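Local atomic coordinates of protein ACDH-11, isoform b (Caenorhabditis elegans, PDB entry 4Y9J), a protein that belongs to the acyl-CoA dehydrogenase family of flavoproteins and binds flavin-adenine dinucleotide in a four-chain assembly. Residues Leu38-Pro43 against Ala544-Val549; Ile113-Ser118 against Met148-Val153; Val119-Arg124 against Ser382-Ser387. All coordinates share one frame; numbering follows the deposited sequence.

Interaction 1: residues Leu38-Pro43 against Ala544-Val549; sequences LRRLLP and ASDSSV
Arg40 and Asp546 form a salt bridge between the end of helix 34-41 and the loop that follows helix 524-545. NE of Arg40 donates to OD2 of Asp546 over 3.1 Å, with an N-H...O angle of 158°. The acceptor lies near the guanidinium plane, at its edge. OD2 is met on its anti side, and the two flat groups are steeply inclined, 77° apart. The arginine chain bends at chi3 (68°), which turns NE toward the aspartate. NH2 has a second carboxylate, Asp542 of helix 524-545, so two acidic groups hold the guanidinium.

The other oxygen of Asp546 works within its own loop. OD1 accepts from the backbone N of Ser548 at 2.9 Å, which makes an Asx turn. This fixes the carboxylate while OD2 faces Arg40.

The apolar contact is made by Val549. Its CG2 lies 3.5 Å from CG of Arg40 and 3.6 Å from CD of Arg40, and the two side chains cross at about a right angle. Arg39 adds a looser touch, from CB to CG1 of Val549 at 4.4 Å.

This is a surface contact. It ties the AidB-like N-terminal region to the C-terminal helices. Leu38 and Leu42 of the same segment pack on helices 44-74 and 121-135, while Ala544 packs on helix 552-563.

Interaction 2: residues Ile113-Ser118 against Met148-Val153; sequences IGYEDS and MTDGAV
The ring of Tyr115 carries Val153 on one face and Asp150 at its edge. CG1 of Val153 makes a CH-pi contact, 3.6 Å from the centroid of the Tyr115 ring and 15° off the ring normal. It is offset toward the rim. The nearest ring atom is CZ of Tyr115, 3.5 Å from CG1 of Val153. That branch is anti to the backbone N of Val153 (chi1 176°), which carries it from the helix to the ring. The carboxylate of Asp150 stands steeply to the ring, with planes 82° apart.

The phenol supplies the polar part. OH of Tyr115 donates to OD1 of Asp150 at 2.6 Å, and meets that oxygen nearly along its C-O axis. Helix 121-135 adds Arg125, which forms a salt bridge with OD1 and a cation-pi contact with the Tyr115 ring, and Gln128, which donates to OD2. Both oxygens of this buried carboxylate therefore have partners.

The contact joins the loop between helices 96-107 and 121-135 to helix 143-158, inside the AidB-like N-terminal region. The Asp150 side chain is about 9 Å from the bound UCC. Ile314 and His318 of helix 304-338 touch Asp150, and Leu175 of helix 166-175 packs on Val153.

Interaction 3: residues Val119-Arg124 against Ser382-Ser387; sequences VDPFVR and SEAGKS
The start of helix 121-135 meets the end region of helix 352-383, with the CA atoms of Pro121 and Ala384 5.5 Å apart. Each side has its own capping motif. Asp120 is the N-cap of helix 121-135, and its OD1 accepts from the backbone N of Phe122 at 3.3 Å. On the other side Gly385 has a positive phi of 73° and closes a Schellman motif. Its N bonds back to O of Ser382.

Pro121 is the apolar centre. CG of its ring lies 3.8 Å from CB of Ala384, and CB of Pro121 is 4.1 Å from CB of Glu383. The proline ring rests on Ala384, with CB and CG nearest, and CB also touches Glu383. These are van der Waals contacts at ordinary distances. CG of Pro121 also lies over one face of the Arg124 guanidinium, so this ring packs against both Ala384 and an arginine of its own helix.

Glu383 forms salt bridges with Lys154 of helix 143-158 through OE2 and with Arg125 through OE1. Its chain is extended beyond CG (chi2 177°), which carries the carboxylate away from the proline contact. NE of Arg124 bonds to O of Gly114.

The contact joins the N-terminal region of this acyl-CoA dehydrogenase fold to its C-terminal helical domain, at the surface of the chain. NH1 of Arg124 donates to O of Val119, and that oxygen lies 23° out of the guanidinium plane of Arg124. One water links the two sides: it accepts from NH2 of Arg124 at 3.0 Å and donates to OE1 of Glu383, a bond so short that its exact length is doubtful.

In the fold
Interactions 2 and 3 are close neighbours, with centres about 12 Å apart, and they touch where Arg124 meets Gly114. Interaction 1 lies farther out, its centre about 19 Å from that of interaction 3 and about 26 Å from that of interaction 2. Along the chain, both others fall between the two segments of interaction 1, and the segments of interactions 2 and 3 alternate. Helix 121-135 is the common element: it begins in interaction 3, lends Arg125 to both neighbouring sites, and packs through Phe122 and Val123 on residues 41-43. Interaction 2 stays within the N-terminal region. Interactions 1 and 3 join that region to two different later helical parts of the chain.

Interaction 1: residues Leu38-Pro43 against Ala544-Val549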
loop_
_atom_site.group_PDB
_atom_site.type_symbol
_atom_site.label_atom_id
_atom_site.label_comp_id
_atom_site.label_asym_id
_atom_site.label_seq_id
_atom_site.Cartn_x
_atom_site.Cartn_y
_atom_site.Cartn_z
ATOM N N LEU B 38 32.755 26.507 -18.949
ATOM C CA LEU B 38 32.021 27.749 -19.220
ATOM C C LEU B 38 32.949 28.966 -19.413
ATOM O O LEU B 38 32.725 29.842 -20.269
ATOM C CB LEU B 38 30.993 28.069 -18.100
ATOM C CG LEU B 38 29.917 27.007 -17.859
ATOM C CD1 LEU B 38 28.957 27.466 -16.749
ATOM C CD2 LEU B 38 29.235 26.629 -19.170
ATOM N N ARG B 39 33.973 29.049 -18.581
ATOM C CA ARG B 39 35.016 30.064 -18.780
ATOM C C ARG B 39 35.609 30.071 -20.195
ATOM O O ARG B 39 35.920 31.110 -20.700
ATOM C CB ARG B 39 36.164 29.847 -17.815
ATOM C CG ARG B 39 35.942 30.322 -16.409
ATOM C CD ARG B 39 37.151 29.990 -15.550
ATOM N NE ARG B 39 36.873 30.424 -14.194
ATOM C CZ ARG B 39 36.980 31.686 -13.783
ATOM N NH1 ARG B 39 37.402 32.645 -14.612
ATOM N NH2 ARG B 39 36.680 31.994 -12.527
ATOM N N ARG B 40 35.798 28.906 -20.805
ATOM C CA ARG B 40 36.372 28.808 -22.143
ATOM C C ARG B 40 35.402 29.144 -23.220
ATOM O O ARG B 40 35.770 29.715 -24.208
ATOM C CB ARG B 40 36.809 27.383 -22.429
ATOM C CG ARG B 40 37.922 26.945 -21.536
ATOM C CD ARG B 40 38.434 25.571 -21.959
ATOM N NE ARG B 40 39.079 25.709 -23.266
ATOM C CZ ARG B 40 38.678 25.128 -24.395
ATOM N NH1 ARG B 40 37.615 24.280 -24.413
ATOM N NH2 ARG B 40 39.384 25.393 -25.505
ATOM N N LEU B 41 34.168 28.701 -23.059
ATOM C CA LEU B 41 33.164 28.802 -24.137
ATOM C C LEU B 41 32.455 30.128 -24.212
ATOM O O LEU B 41 32.037 30.522 -25.270
ATOM C CB LEU B 41 32.121 27.686 -24.000
ATOM C CG LEU B 41 32.659 26.274 -24.129
ATOM C CD1 LEU B 41 31.595 25.214 -23.863
ATOM C CD2 LEU B 41 33.260 26.070 -25.501
ATOM N N LEU B 42 32.308 30.810 -23.085
ATOM C CA LEU B 42 31.557 32.037 -23.014
ATOM C C LEU B 42 32.459 33.266 -22.972
ATOM O O LEU B 42 33.508 33.252 -22.338
ATOM C CB LEU B 42 30.718 32.086 -21.764
ATOM C CG LEU B 42 29.671 30.980 -21.597
ATOM C CD1 LEU B 42 29.057 31.095 -20.203
ATOM C CD2 LEU B 42 28.566 31.062 -22.647
ATOM N N PRO B 43 32.014 34.344 -23.597
ATOM C CA PRO B 43 32.654 35.660 -23.482
ATOM C C PRO B 43 32.697 36.089 -22.012
ATOM O O PRO B 43 31.748 35.762 -21.285
ATOM C CB PRO B 43 31.728 36.586 -24.257
ATOM C CG PRO B 43 30.757 35.745 -24.980
ATOM C CD PRO B 43 30.779 34.367 -24.403
ATOM N N ALA B 544 42.418 20.682 -22.544
ATOM C CA ALA B 544 43.653 20.580 -21.742
ATOM C C ALA B 544 44.763 21.490 -22.269
ATOM O O ALA B 544 45.710 21.849 -21.510
ATOM C CB ALA B 544 44.159 19.142 -21.724
ATOM N N SER B 545 44.683 21.787 -23.571
ATOM C CA SER B 545 45.703 22.603 -24.248
ATOM C C SER B 545 45.557 24.085 -23.882
ATOM O O SER B 545 46.496 24.863 -24.059
ATOM C CB SER B 545 45.637 22.430 -25.780
ATOM O OG SER B 545 46.017 21.119 -26.201
ATOM N N ASP B 546 44.391 24.487 -23.405
ATOM C CA ASP B 546 44.119 25.874 -23.071
ATOM C C ASP B 546 44.730 26.247 -21.733
ATOM O O ASP B 546 44.079 26.155 -20.692
ATOM C CB ASP B 546 42.627 26.158 -23.089
ATOM C CG ASP B 546 42.285 27.615 -22.743
ATOM O OD1 ASP B 546 43.169 28.376 -22.266
ATOM O OD2 ASP B 546 41.126 27.984 -22.966
ATOM N N SER B 547 45.979 26.724 -21.779
ATOM C CA SER B 547 46.740 26.936 -20.554
ATOM C C SER B 547 46.114 28.020 -19.709
ATOM O O SER B 547 46.450 28.163 -18.554
ATOM C CB SER B 547 48.173 27.340 -20.849
ATOM O OG SER B 547 48.175 28.669 -21.351
ATOM N N SER B 548 45.201 28.784 -20.270
ATOM C CA SER B 548 44.544 29.805 -19.486
ATOM C C SER B 548 43.613 29.221 -18.425
ATOM O O SER B 548 43.369 29.893 -17.422
ATOM C CB SER B 548 43.752 30.739 -20.393
ATOM O OG SER B 548 42.544 30.088 -20.752
ATOM N N VAL B 549 43.071 28.001 -18.633
ATOM C CA VAL B 549 42.145 27.429 -17.652
ATOM C C VAL B 549 42.517 25.999 -17.249
ATOM O O VAL B 549 42.220 25.594 -16.132
ATOM C CB VAL B 549 40.633 27.488 -18.079
ATOM C CG1 VAL B 549 40.312 28.783 -18.826
ATOM C CG2 VAL B 549 40.235 26.300 -18.927
#

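Interaction 2: residues Ile113-Ser118 against Met148-Val153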
loop_
_atom_site.group_PDB
_atom_site.type_symbol
_atom_site.label_atom_id
_atom_site.label_comp_id
_atom_site.label_asym_id
_atom_site.label_seq_id
_atom_site.Cartn_x
_atom_site.Cartn_y
_atom_site.Cartn_z
ATOM N N ILE B 113 15.380 30.553 -20.484
ATOM C CA ILE B 113 16.771 30.916 -20.766
ATOM C C ILE B 113 17.126 30.493 -22.204
ATOM O O ILE B 113 17.795 31.258 -22.918
ATOM C CB ILE B 113 17.734 30.357 -19.672
ATOM C CG1 ILE B 113 17.590 31.169 -18.367
ATOM C CG2 ILE B 113 19.199 30.372 -20.107
ATOM C CD1 ILE B 113 18.066 30.409 -17.135
ATOM N N GLY B 114 16.699 29.317 -22.649
ATOM C CA GLY B 114 17.019 28.844 -23.986
ATOM C C GLY B 114 16.527 29.676 -25.143
ATOM O O GLY B 114 17.058 29.559 -26.250
ATOM N N TYR B 115 15.541 30.536 -24.879
ATOM C CA TYR B 115 14.878 31.347 -25.898
ATOM C C TYR B 115 14.880 32.867 -25.635
ATOM O O TYR B 115 14.245 33.598 -26.381
ATOM C CB TYR B 115 13.419 30.886 -26.109
ATOM C CG TYR B 115 13.355 29.447 -26.534
ATOM C CD1 TYR B 115 13.466 29.124 -27.874
ATOM C CD2 TYR B 115 13.228 28.405 -25.601
ATOM C CE1 TYR B 115 13.516 27.796 -28.287
ATOM C CE2 TYR B 115 13.217 27.072 -26.001
ATOM C CZ TYR B 115 13.324 26.767 -27.369
ATOM O OH TYR B 115 13.347 25.463 -27.818
ATOM N N GLU B 116 15.556 33.325 -24.586
ATOM C CA GLU B 116 15.506 34.736 -24.175
ATOM C C GLU B 116 16.103 35.613 -25.305
ATOM O O GLU B 116 17.268 35.545 -25.607
ATOM C CB GLU B 116 16.179 34.965 -22.796
ATOM C CG GLU B 116 16.208 36.419 -22.213
ATOM C CD GLU B 116 15.083 37.408 -22.649
ATOM O OE1 GLU B 116 13.901 36.984 -22.698
ATOM O OE2 GLU B 116 15.345 38.670 -22.917
ATOM N N ASP B 117 15.244 36.362 -25.952
ATOM C CA ASP B 117 15.587 37.228 -27.129
ATOM C C ASP B 117 16.761 38.217 -26.917
ATOM O O ASP B 117 17.610 38.345 -27.792
ATOM C CB ASP B 117 14.311 37.950 -27.583
ATOM C CG ASP B 117 13.008 37.182 -27.126
ATOM O OD1 ASP B 117 12.912 36.789 -25.927
ATOM O OD2 ASP B 117 12.093 36.937 -27.939
ATOM N N SER B 118 16.868 38.853 -25.748
ATOM C CA SER B 118 17.995 39.788 -25.474
ATOM C C SER B 118 19.359 39.121 -25.342
ATOM O O SER B 118 20.368 39.822 -25.195
ATOM C CB SER B 118 17.755 40.562 -24.171
ATOM O OG SER B 118 17.748 39.660 -23.045
ATOM N N MET B 148 10.474 17.858 -23.118
ATOM C CA MET B 148 9.395 17.875 -24.048
ATOM C C MET B 148 8.861 19.287 -24.266
ATOM O O MET B 148 8.410 19.571 -25.370
ATOM C CB MET B 148 8.291 16.957 -23.632
ATOM C CG MET B 148 8.689 15.520 -23.713
ATOM S SD MET B 148 7.362 14.343 -23.356
ATOM C CE MET B 148 6.918 14.771 -21.732
ATOM N N THR B 149 8.937 20.126 -23.225
ATOM C CA THR B 149 8.469 21.500 -23.296
ATOM C C THR B 149 9.412 22.284 -24.231
ATOM O O THR B 149 8.953 23.017 -25.114
ATOM C CB THR B 149 8.365 22.105 -21.888
ATOM O OG1 THR B 149 7.369 21.344 -21.125
ATOM C CG2 THR B 149 8.104 23.579 -21.903
ATOM N N ASP B 150 10.709 22.099 -24.055
ATOM C CA ASP B 150 11.737 22.766 -24.892
ATOM C C ASP B 150 11.586 22.308 -26.334
ATOM O O ASP B 150 11.552 23.095 -27.248
ATOM C CB ASP B 150 13.104 22.422 -24.293
ATOM C CG ASP B 150 14.279 23.233 -24.852
ATOM O OD1 ASP B 150 14.074 23.987 -25.813
ATOM O OD2 ASP B 150 15.451 23.061 -24.337
ATOM N N GLY B 151 11.373 21.019 -26.515
ATOM C CA GLY B 151 11.204 20.442 -27.832
ATOM C C GLY B 151 9.955 20.946 -28.532
ATOM O O GLY B 151 9.988 21.196 -29.734
ATOM N N ALA B 152 8.872 21.142 -27.771
ATOM C CA ALA B 152 7.664 21.712 -28.287
ATOM C C ALA B 152 7.849 23.143 -28.764
ATOM O O ALA B 152 7.348 23.510 -29.837
ATOM C CB ALA B 152 6.539 21.695 -27.221
ATOM N N VAL B 153 8.496 23.963 -27.933
ATOM C CA VAL B 153 8.796 25.359 -28.357
ATOM C C VAL B 153 9.590 25.383 -29.664
ATOM O O VAL B 153 9.248 26.133 -30.591
ATOM C CB VAL B 153 9.547 26.127 -27.308
ATOM C CG1 VAL B 153 9.901 27.484 -27.842
ATOM C CG2 VAL B 153 8.727 26.254 -26.011
#

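Interaction 3: residues Val119-Arg124 against Ser382-Ser387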
loop_
_atom_site.group_PDB
_atom_site.type_symbol
_atom_site.label_atom_id
_atom_site.label_comp_id
_atom_site.label_asym_id
_atom_site.label_seq_id
_atom_site.Cartn_x
_atom_site.Cartn_y
_atom_site.Cartn_z
ATOM N N VAL B 119 19.425 37.780 -25.331
ATOM C CA VAL B 119 20.688 37.114 -25.127
ATOM C C VAL B 119 21.045 36.379 -26.387
ATOM O O VAL B 119 20.201 35.771 -27.024
ATOM C CB VAL B 119 20.620 36.097 -23.963
ATOM C CG1 VAL B 119 21.930 35.366 -23.760
ATOM C CG2 VAL B 119 20.217 36.776 -22.682
ATOM N N ASP B 120 22.320 36.445 -26.737
ATOM C CA ASP B 120 22.902 35.714 -27.845
ATOM C C ASP B 120 22.576 34.179 -27.820
ATOM O O ASP B 120 22.960 33.486 -26.890
ATOM C CB ASP B 120 24.392 35.871 -27.656
ATOM C CG ASP B 120 25.184 35.501 -28.868
ATOM O OD1 ASP B 120 24.838 34.535 -29.523
ATOM O OD2 ASP B 120 26.156 36.243 -29.198
ATOM N N PRO B 121 21.999 33.627 -28.898
ATOM C CA PRO B 121 21.602 32.208 -28.811
ATOM C C PRO B 121 22.685 31.212 -28.412
ATOM O O PRO B 121 22.397 30.203 -27.713
ATOM C CB PRO B 121 21.081 31.916 -30.210
ATOM C CG PRO B 121 20.573 33.215 -30.697
ATOM C CD PRO B 121 21.474 34.277 -30.113
ATOM N N PHE B 122 23.932 31.473 -28.803
ATOM C CA PHE B 122 25.003 30.518 -28.459
ATOM C C PHE B 122 25.202 30.541 -26.935
ATOM O O PHE B 122 25.417 29.511 -26.317
ATOM C CB PHE B 122 26.274 30.797 -29.322
ATOM C CG PHE B 122 27.557 30.912 -28.556
ATOM C CD1 PHE B 122 27.895 32.096 -27.951
ATOM C CD2 PHE B 122 28.429 29.882 -28.508
ATOM C CE1 PHE B 122 29.085 32.230 -27.267
ATOM C CE2 PHE B 122 29.622 30.004 -27.838
ATOM C CZ PHE B 122 29.924 31.157 -27.180
ATOM N N VAL B 123 25.081 31.731 -26.339
ATOM C CA VAL B 123 25.274 31.879 -24.906
ATOM C C VAL B 123 24.141 31.179 -24.171
ATOM O O VAL B 123 24.339 30.466 -23.219
ATOM C CB VAL B 123 25.330 33.376 -24.511
ATOM C CG1 VAL B 123 25.100 33.603 -23.015
ATOM C CG2 VAL B 123 26.665 33.972 -24.962
ATOM N N ARG B 124 22.933 31.481 -24.580
ATOM C CA ARG B 124 21.831 31.043 -23.812
ATOM C C ARG B 124 21.637 29.536 -23.839
ATOM O O ARG B 124 21.166 28.994 -22.861
ATOM C CB ARG B 124 20.623 31.851 -24.181
ATOM C CG ARG B 124 19.940 31.458 -25.447
ATOM C CD ARG B 124 19.069 32.629 -25.910
ATOM N NE ARG B 124 18.310 32.124 -27.042
ATOM C CZ ARG B 124 17.872 32.834 -28.066
ATOM N NH1 ARG B 124 18.074 34.130 -28.114
ATOM N NH2 ARG B 124 17.269 32.218 -29.065
ATOM N N SER B 382 23.488 27.433 -34.446
ATOM C CA SER B 382 22.490 27.190 -35.468
ATOM C C SER B 382 21.233 28.070 -35.324
ATOM O O SER B 382 20.708 28.650 -36.298
ATOM C CB SER B 382 22.067 25.751 -35.356
ATOM O OG SER B 382 21.130 25.518 -36.361
ATOM N N GLU B 383 20.802 28.238 -34.093
ATOM C CA GLU B 383 19.715 29.156 -33.784
ATOM C C GLU B 383 20.053 30.637 -33.988
ATOM O O GLU B 383 19.162 31.448 -34.180
ATOM C CB GLU B 383 19.211 28.888 -32.343
ATOM C CG GLU B 383 18.688 27.466 -32.246
ATOM C CD GLU B 383 18.216 27.051 -30.869
ATOM O OE1 GLU B 383 18.659 27.643 -29.864
ATOM O OE2 GLU B 383 17.452 26.072 -30.821
ATOM N N ALA B 384 21.316 31.023 -33.922
ATOM C CA ALA B 384 21.715 32.381 -34.263
ATOM C C ALA B 384 21.895 32.639 -35.763
ATOM O O ALA B 384 22.171 33.767 -36.175
ATOM C CB ALA B 384 22.993 32.700 -33.545
ATOM N N GLY B 385 21.805 31.604 -36.594
ATOM C CA GLY B 385 22.087 31.769 -38.033
ATOM C C GLY B 385 23.570 31.933 -38.302
ATOM O O GLY B 385 23.923 32.476 -39.330
ATOM N N LYS B 386 24.429 31.460 -37.391
ATOM C CA LYS B 386 25.889 31.695 -37.459
ATOM C C LYS B 386 26.730 30.460 -37.732
ATOM O O LYS B 386 27.953 30.548 -37.802
ATOM C CB LYS B 386 26.358 32.342 -36.168
ATOM C CG LYS B 386 25.595 33.636 -35.955
ATOM C CD LYS B 386 26.321 34.619 -35.077
ATOM C CE LYS B 386 25.425 35.837 -34.919
ATOM N NZ LYS B 386 26.136 37.006 -34.363
ATOM N N SER B 387 26.068 29.326 -37.881
ATOM C CA SER B 387 26.731 28.073 -38.274
ATOM C C SER B 387 27.464 28.123 -39.621
ATOM O O SER B 387 26.860 28.428 -40.640
ATOM C CB SER B 387 25.656 26.980 -38.389
ATOM O OG SER B 387 25.035 26.678 -37.136
HETATM O O HOH W 1 16.992 29.256 -28.941
#